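Long-range contact in glutathione S-transferase (Sulfitobacter, PDB 4GF0), which binds glutathione and, as a member of the glutathione transferase family, probably catalyses its conjugation to electrophilic substrates: residues Leu84-Ala98 and Ile148-Ala162. Residues are numbered along the deposited sequence; the frame is centred on the assembly and turned at random. Where two conformers were deposited one is given.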
loop_
_atom_site.group_PDB
_atom_site.type_symbol
_atom_site.label_atom_id
_atom_site.label_comp_id
_atom_site.label_asym_id
_atom_site.label_seq_id
_atom_site.Cartn_x
_atom_site.Cartn_y
_atom_site.Cartn_z
ATOM N N LEU A 84 -6.924 16.537 -6.365
ATOM C CA LEU A 84 -7.085 15.319 -5.564
ATOM C C LEU A 84 -6.005 15.117 -4.496
ATOM O O LEU A 84 -6.184 14.319 -3.580
ATOM C CB LEU A 84 -7.155 14.094 -6.477
ATOM C CG LEU A 84 -8.419 14.014 -7.344
ATOM C CD1 LEU A 84 -8.266 12.942 -8.423
ATOM C CD2 LEU A 84 -9.616 13.718 -6.460
ATOM N N VAL A 85 -4.886 15.824 -4.621
ATOM C CA VAL A 85 -3.819 15.781 -3.623
ATOM C C VAL A 85 -3.555 17.199 -3.144
ATOM O O VAL A 85 -3.348 18.105 -3.966
ATOM C CB VAL A 85 -2.517 15.197 -4.220
ATOM C CG1 VAL A 85 -1.370 15.233 -3.188
ATOM C CG2 VAL A 85 -2.752 13.780 -4.715
ATOM N N PRO A 86 -3.564 17.410 -1.818
ATOM C CA PRO A 86 -3.288 18.737 -1.259
ATOM C C PRO A 86 -1.893 19.237 -1.631
ATOM O O PRO A 86 -0.950 18.454 -1.745
ATOM C CB PRO A 86 -3.319 18.506 0.255
ATOM C CG PRO A 86 -4.013 17.225 0.449
ATOM C CD PRO A 86 -3.851 16.405 -0.777
ATOM N N THR A 87 -1.750 20.543 -1.814
ATOM C CA THR A 87 -0.428 21.104 -2.066
ATOM C C THR A 87 0.438 21.099 -0.805
ATOM O O THR A 87 1.657 20.963 -0.887
ATOM C CB THR A 87 -0.512 22.527 -2.645
ATOM O OG1 THR A 87 -1.237 23.365 -1.741
ATOM C CG2 THR A 87 -1.212 22.507 -3.986
ATOM N N ASP A 88 -0.194 21.254 0.355
ATOM C CA ASP A 88 0.536 21.210 1.622
ATOM C C ASP A 88 1.038 19.799 1.881
ATOM O O ASP A 88 0.244 18.859 1.903
ATOM C CB ASP A 88 -0.364 21.624 2.782
ATOM C CG ASP A 88 0.305 21.424 4.129
ATOM O OD1 ASP A 88 1.337 22.074 4.381
ATOM O OD2 ASP A 88 -0.197 20.615 4.935
ATOM N N PRO A 89 2.360 19.646 2.065
ATOM C CA PRO A 89 2.966 18.324 2.283
ATOM C C PRO A 89 2.411 17.598 3.497
ATOM O O PRO A 89 2.304 16.371 3.445
ATOM C CB PRO A 89 4.446 18.647 2.513
ATOM C CG PRO A 89 4.665 19.923 1.750
ATOM C CD PRO A 89 3.381 20.705 1.951
ATOM N N THR A 90 2.087 18.319 4.569
ATOM C CA THR A 90 1.571 17.659 5.760
ATOM C C THR A 90 0.216 17.030 5.486
ATOM O O THR A 90 -0.028 15.888 5.856
ATOM C CB THR A 90 1.442 18.621 6.944
ATOM O OG1 THR A 90 2.730 19.168 7.244
ATOM C CG2 THR A 90 0.918 17.881 8.164
ATOM N N ALA A 91 -0.671 17.790 4.853
ATOM C CA ALA A 91 -1.994 17.281 4.518
ATOM C C ALA A 91 -1.894 16.117 3.526
ATOM O O ALA A 91 -2.606 15.122 3.663
ATOM C CB ALA A 91 -2.869 18.399 3.947
ATOM N N ALA A 92 -1.029 16.239 2.520
ATOM C CA ALA A 92 -0.828 15.140 1.578
ATOM C C ALA A 92 -0.315 13.884 2.292
ATOM O O ALA A 92 -0.667 12.767 1.919
ATOM C CB ALA A 92 0.129 15.547 0.438
ATOM N N ALA A 93 0.520 14.073 3.310
ATOM C CA ALA A 93 1.053 12.944 4.065
ATOM C C ALA A 93 -0.050 12.286 4.890
ATOM O O ALA A 93 -0.075 11.069 5.076
ATOM C CB ALA A 93 2.231 13.388 4.951
ATOM N N GLN A 94 -0.982 13.088 5.387
ATOM C CA GLN A 94 -2.092 12.533 6.144
ATOM C C GLN A 94 -3.015 11.755 5.212
ATOM O O GLN A 94 -3.570 10.735 5.600
ATOM C CB GLN A 94 -2.833 13.647 6.886
ATOM C CG GLN A 94 -1.990 14.296 7.972
ATOM C CD GLN A 94 -2.608 15.562 8.513
ATOM O OE1 GLN A 94 -3.174 16.361 7.759
ATOM N NE2 GLN A 94 -2.492 15.767 9.826
ATOM N N MET A 95 -3.169 12.258 3.987
ATOM C CA MET A 95 -3.921 11.570 2.945
ATOM C C MET A 95 -3.253 10.228 2.660
ATOM O O MET A 95 -3.911 9.195 2.630
ATOM C CB MET A 95 -3.942 12.416 1.669
ATOM C CG MET A 95 -4.622 11.759 0.470
ATOM S SD MET A 95 -4.174 12.584 -1.063
ATOM C CE MET A 95 -2.510 11.941 -1.309
ATOM N N ARG A 96 -1.938 10.235 2.480
ATOM C CA ARG A 96 -1.234 8.992 2.148
ATOM C C ARG A 96 -1.152 8.027 3.320
ATOM O O ARG A 96 -1.099 6.815 3.119
ATOM C CB ARG A 96 0.154 9.260 1.546
ATOM C CG ARG A 96 0.060 9.820 0.127
ATOM C CD ARG A 96 1.389 9.776 -0.604
ATOM N NE ARG A 96 1.244 10.486 -1.873
ATOM C CZ ARG A 96 1.556 11.767 -2.053
ATOM N NH1 ARG A 96 2.077 12.476 -1.056
ATOM N NH2 ARG A 96 1.347 12.336 -3.238
ATOM N N SER A 97 -1.151 8.554 4.540
ATOM C CA SER A 97 -1.154 7.692 5.713
ATOM C C SER A 97 -2.429 6.879 5.703
ATOM O O SER A 97 -2.412 5.683 5.982
ATOM C CB SER A 97 -1.092 8.517 6.996
ATOM O OG SER A 97 -1.227 7.670 8.128
ATOM N N ALA A 98 -3.541 7.532 5.377
ATOM C CA ALA A 98 -4.818 6.831 5.313
ATOM C C ALA A 98 -4.753 5.756 4.238
ATOM O O ALA A 98 -5.213 4.632 4.444
ATOM C CB ALA A 98 -5.950 7.808 5.016
ATOM N N ILE A 148 -8.465 8.613 11.453
ATOM C CA ILE A 148 -8.286 8.879 10.028
ATOM C C ILE A 148 -9.280 9.902 9.511
ATOM O O ILE A 148 -8.895 10.879 8.870
ATOM C CB ILE A 148 -8.396 7.594 9.190
ATOM C CG1 ILE A 148 -7.200 6.686 9.479
ATOM C CG2 ILE A 148 -8.489 7.927 7.696
ATOM C CD1 ILE A 148 -7.167 5.435 8.626
ATOM N N LEU A 149 -10.560 9.680 9.798
ATOM C CA LEU A 149 -11.615 10.516 9.240
ATOM C C LEU A 149 -11.791 11.806 10.033
ATOM O O LEU A 149 -12.366 11.800 11.127
ATOM C CB LEU A 149 -12.943 9.761 9.243
ATOM C CG LEU A 149 -13.541 9.230 7.951
ATOM C CD1 LEU A 149 -14.919 8.662 8.263
ATOM C CD2 LEU A 149 -13.626 10.319 6.877
ATOM N N ARG A 150 -11.305 12.916 9.491
ATOM C CA ARG A 150 -11.519 14.204 10.138
ATOM C C ARG A 150 -12.983 14.640 10.011
ATOM O O ARG A 150 -13.570 15.151 10.966
ATOM C CB ARG A 150 -10.575 15.268 9.576
ATOM C CG ARG A 150 -10.650 16.587 10.320
ATOM C CD ARG A 150 -9.484 17.511 9.981
ATOM N NE ARG A 150 -9.870 18.914 10.134
ATOM C CZ ARG A 150 -9.997 19.536 11.303
ATOM N NH1 ARG A 150 -9.764 18.884 12.436
ATOM N NH2 ARG A 150 -10.362 20.811 11.338
ATOM N N GLY A 151 -13.572 14.417 8.839
ATOM C CA GLY A 151 -14.987 14.686 8.633
ATOM C C GLY A 151 -15.237 16.013 7.944
ATOM O O GLY A 151 -14.671 17.027 8.345
ATOM N N PRO A 152 -16.098 16.024 6.912
ATOM C CA PRO A 152 -16.831 14.863 6.389
ATOM C C PRO A 152 -15.952 13.881 5.628
ATOM O O PRO A 152 -16.290 12.693 5.577
ATOM C CB PRO A 152 -17.854 15.487 5.430
ATOM C CG PRO A 152 -17.254 16.808 5.046
ATOM C CD PRO A 152 -16.546 17.281 6.286
ATOM N N TYR A 153 -14.841 14.361 5.069
ATOM C CA TYR A 153 -13.930 13.507 4.305
ATOM C C TYR A 153 -12.682 13.247 5.121
ATOM O O TYR A 153 -12.548 13.775 6.218
ATOM C CB TYR A 153 -13.557 14.174 2.977
ATOM C CG TYR A 153 -14.748 14.368 2.073
ATOM C CD1 TYR A 153 -15.416 13.281 1.524
ATOM C CD2 TYR A 153 -15.222 15.639 1.784
ATOM C CE1 TYR A 153 -16.528 13.465 0.699
ATOM C CE2 TYR A 153 -16.325 15.827 0.965
ATOM C CZ TYR A 153 -16.966 14.740 0.419
ATOM O OH TYR A 153 -18.067 14.945 -0.391
ATOM N N VAL A 154 -11.757 12.459 4.589
ATOM C CA VAL A 154 -10.550 12.141 5.358
ATOM C C VAL A 154 -9.804 13.386 5.851
ATOM O O VAL A 154 -9.462 13.490 7.021
ATOM C CB VAL A 154 -9.607 11.229 4.559
ATOM C CG1 VAL A 154 -8.248 11.102 5.270
ATOM C CG2 VAL A 154 -10.247 9.868 4.371
ATOM N N LEU A 155 -9.583 14.347 4.963
ATOM C CA LEU A 155 -8.841 15.548 5.340
ATOM C C LEU A 155 -9.721 16.639 5.927
ATOM O O LEU A 155 -9.236 17.732 6.227
ATOM C CB LEU A 155 -8.110 16.110 4.135
ATOM C CG LEU A 155 -7.035 15.166 3.601
ATOM C CD1 LEU A 155 -6.452 15.751 2.349
ATOM C CD2 LEU A 155 -5.944 14.954 4.644
ATOM N N GLY A 156 -11.008 16.348 6.090
ATOM C CA GLY A 156 -11.941 17.335 6.614
ATOM C C GLY A 156 -12.843 17.853 5.512
ATOM O O GLY A 156 -13.519 17.071 4.839
ATOM N N GLU A 157 -12.839 19.166 5.311
ATOM C CA GLU A 157 -13.616 19.790 4.240
ATOM C C GLU A 157 -13.235 19.277 2.846
ATOM O O GLU A 157 -14.098 19.098 1.985
ATOM C CB GLU A 157 -13.464 21.320 4.294
ATOM C CG GLU A 157 -13.933 22.050 3.031
ATOM C CD GLU A 157 -13.695 23.558 3.084
ATOM O OE1 GLU A 157 -13.405 24.085 4.181
ATOM O OE2 GLU A 157 -13.798 24.218 2.023
ATOM N N ASP A 158 -11.948 19.033 2.627
ATOM C CA ASP A 158 -11.440 18.743 1.290
ATOM C C ASP A 158 -11.390 17.257 0.938
ATOM O O ASP A 158 -10.766 16.459 1.627
ATOM C CB ASP A 158 -10.041 19.342 1.135
ATOM C CG ASP A 158 -10.022 20.833 1.399
ATOM O OD1 ASP A 158 -10.951 21.523 0.940
ATOM O OD2 ASP A 158 -9.091 21.313 2.076
ATOM N N PHE A 159 -12.063 16.915 -0.155
ATOM C CA PHE A 159 -11.986 15.600 -0.773
ATOM C C PHE A 159 -10.562 15.341 -1.270
ATOM O O PHE A 159 -9.861 16.267 -1.706
ATOM C CB PHE A 159 -12.948 15.610 -1.963
ATOM C CG PHE A 159 -13.092 14.293 -2.663
ATOM C CD1 PHE A 159 -13.975 13.335 -2.187
ATOM C CD2 PHE A 159 -12.396 14.034 -3.833
ATOM C CE1 PHE A 159 -14.135 12.133 -2.851
ATOM C CE2 PHE A 159 -12.545 12.826 -4.498
ATOM C CZ PHE A 159 -13.424 11.873 -4.005
ATOM N N SER A 160 -10.123 14.085 -1.226
ATOM C CA SER A 160 -8.777 13.743 -1.689
ATOM C C SER A 160 -8.737 12.298 -2.140
ATOM O O SER A 160 -9.733 11.584 -2.043
ATOM C CB SER A 160 -7.750 13.941 -0.560
ATOM O OG SER A 160 -7.900 12.950 0.448
ATOM N N LEU A 161 -7.571 11.853 -2.609
ATOM C CA LEU A 161 -7.402 10.450 -2.982
ATOM C C LEU A 161 -7.740 9.451 -1.886
ATOM O O LEU A 161 -8.076 8.306 -2.186
ATOM C CB LEU A 161 -5.963 10.168 -3.420
ATOM C CG LEU A 161 -5.447 10.887 -4.656
ATOM C CD1 LEU A 161 -4.005 10.414 -4.848
ATOM C CD2 LEU A 161 -6.313 10.565 -5.889
ATOM N N ALA A 162 -7.643 9.857 -0.623
ATOM C CA ALA A 162 -7.915 8.915 0.454
ATOM C C ALA A 162 -9.386 8.518 0.469
ATOM O O ALA A 162 -9.735 7.429 0.914
ATOM C CB ALA A 162 -7.498 9.480 1.809
#
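L84 meets the F159 ring at its edge, near the ring plane: CD2 of L84 stands 3.6 Å from CE2 of F159, the two side chains lying side by side and pointing the same way. Y153 CE1 also lies at this edge, in plane, while F159 CD1 sits over one face of the Y153 ring, offset toward its rim; the ring planes are about perpendicular. E157 O lies in plane at the Y153 edge, and M95 CE covers one face of the R96 guanidinium near its rim. R196 adds a cation-pi contact to F159.

Two residues on from F159, L161 N donates to L84 O (3.0 Å, N-H...O angle 144°), approaching in the carbonyl plane. The L161 side chain then forks: CD2 packs on L84 CB at 3.7 Å and CD1 on V85 CG2 at 3.6 Å, with D73 and A76 of helix 68-78 also touching it. Cutting L161 back to alanine removes both methyls and is likely to open a gap between L84 CB, V85 CG2 and helix 68-78, with M95 CE losing a neighbour.

In this all-helical C-terminal domain of the glutathione transferase fold, S160 caps helix 162-170: its OG accepts from A162 N, while D163 OD2 accepts from S160 N in return, a pairing akin to the family's N-capping box. D163 OD1 accepts from V154 N, tying the preceding turn to the same helix start. M95 CG, anti to its own N (chi1 176°), comes within 3.5 Å of S160 OG; near-extended chi1 and chi2 bring SD to L161 CB, and the bend at chi3 (76°) turns CE toward L161 CD1.

L155 and P86 reach toward each other, CD1 pressing on ring atom CG at a tight 3.4 Å, while L155 CD2 lies 3.5 Å from A91 O. Farther along helix 89-111, A98 CB touches I148 CG2 at 3.7 Å, V154 CG1 and A162 CB.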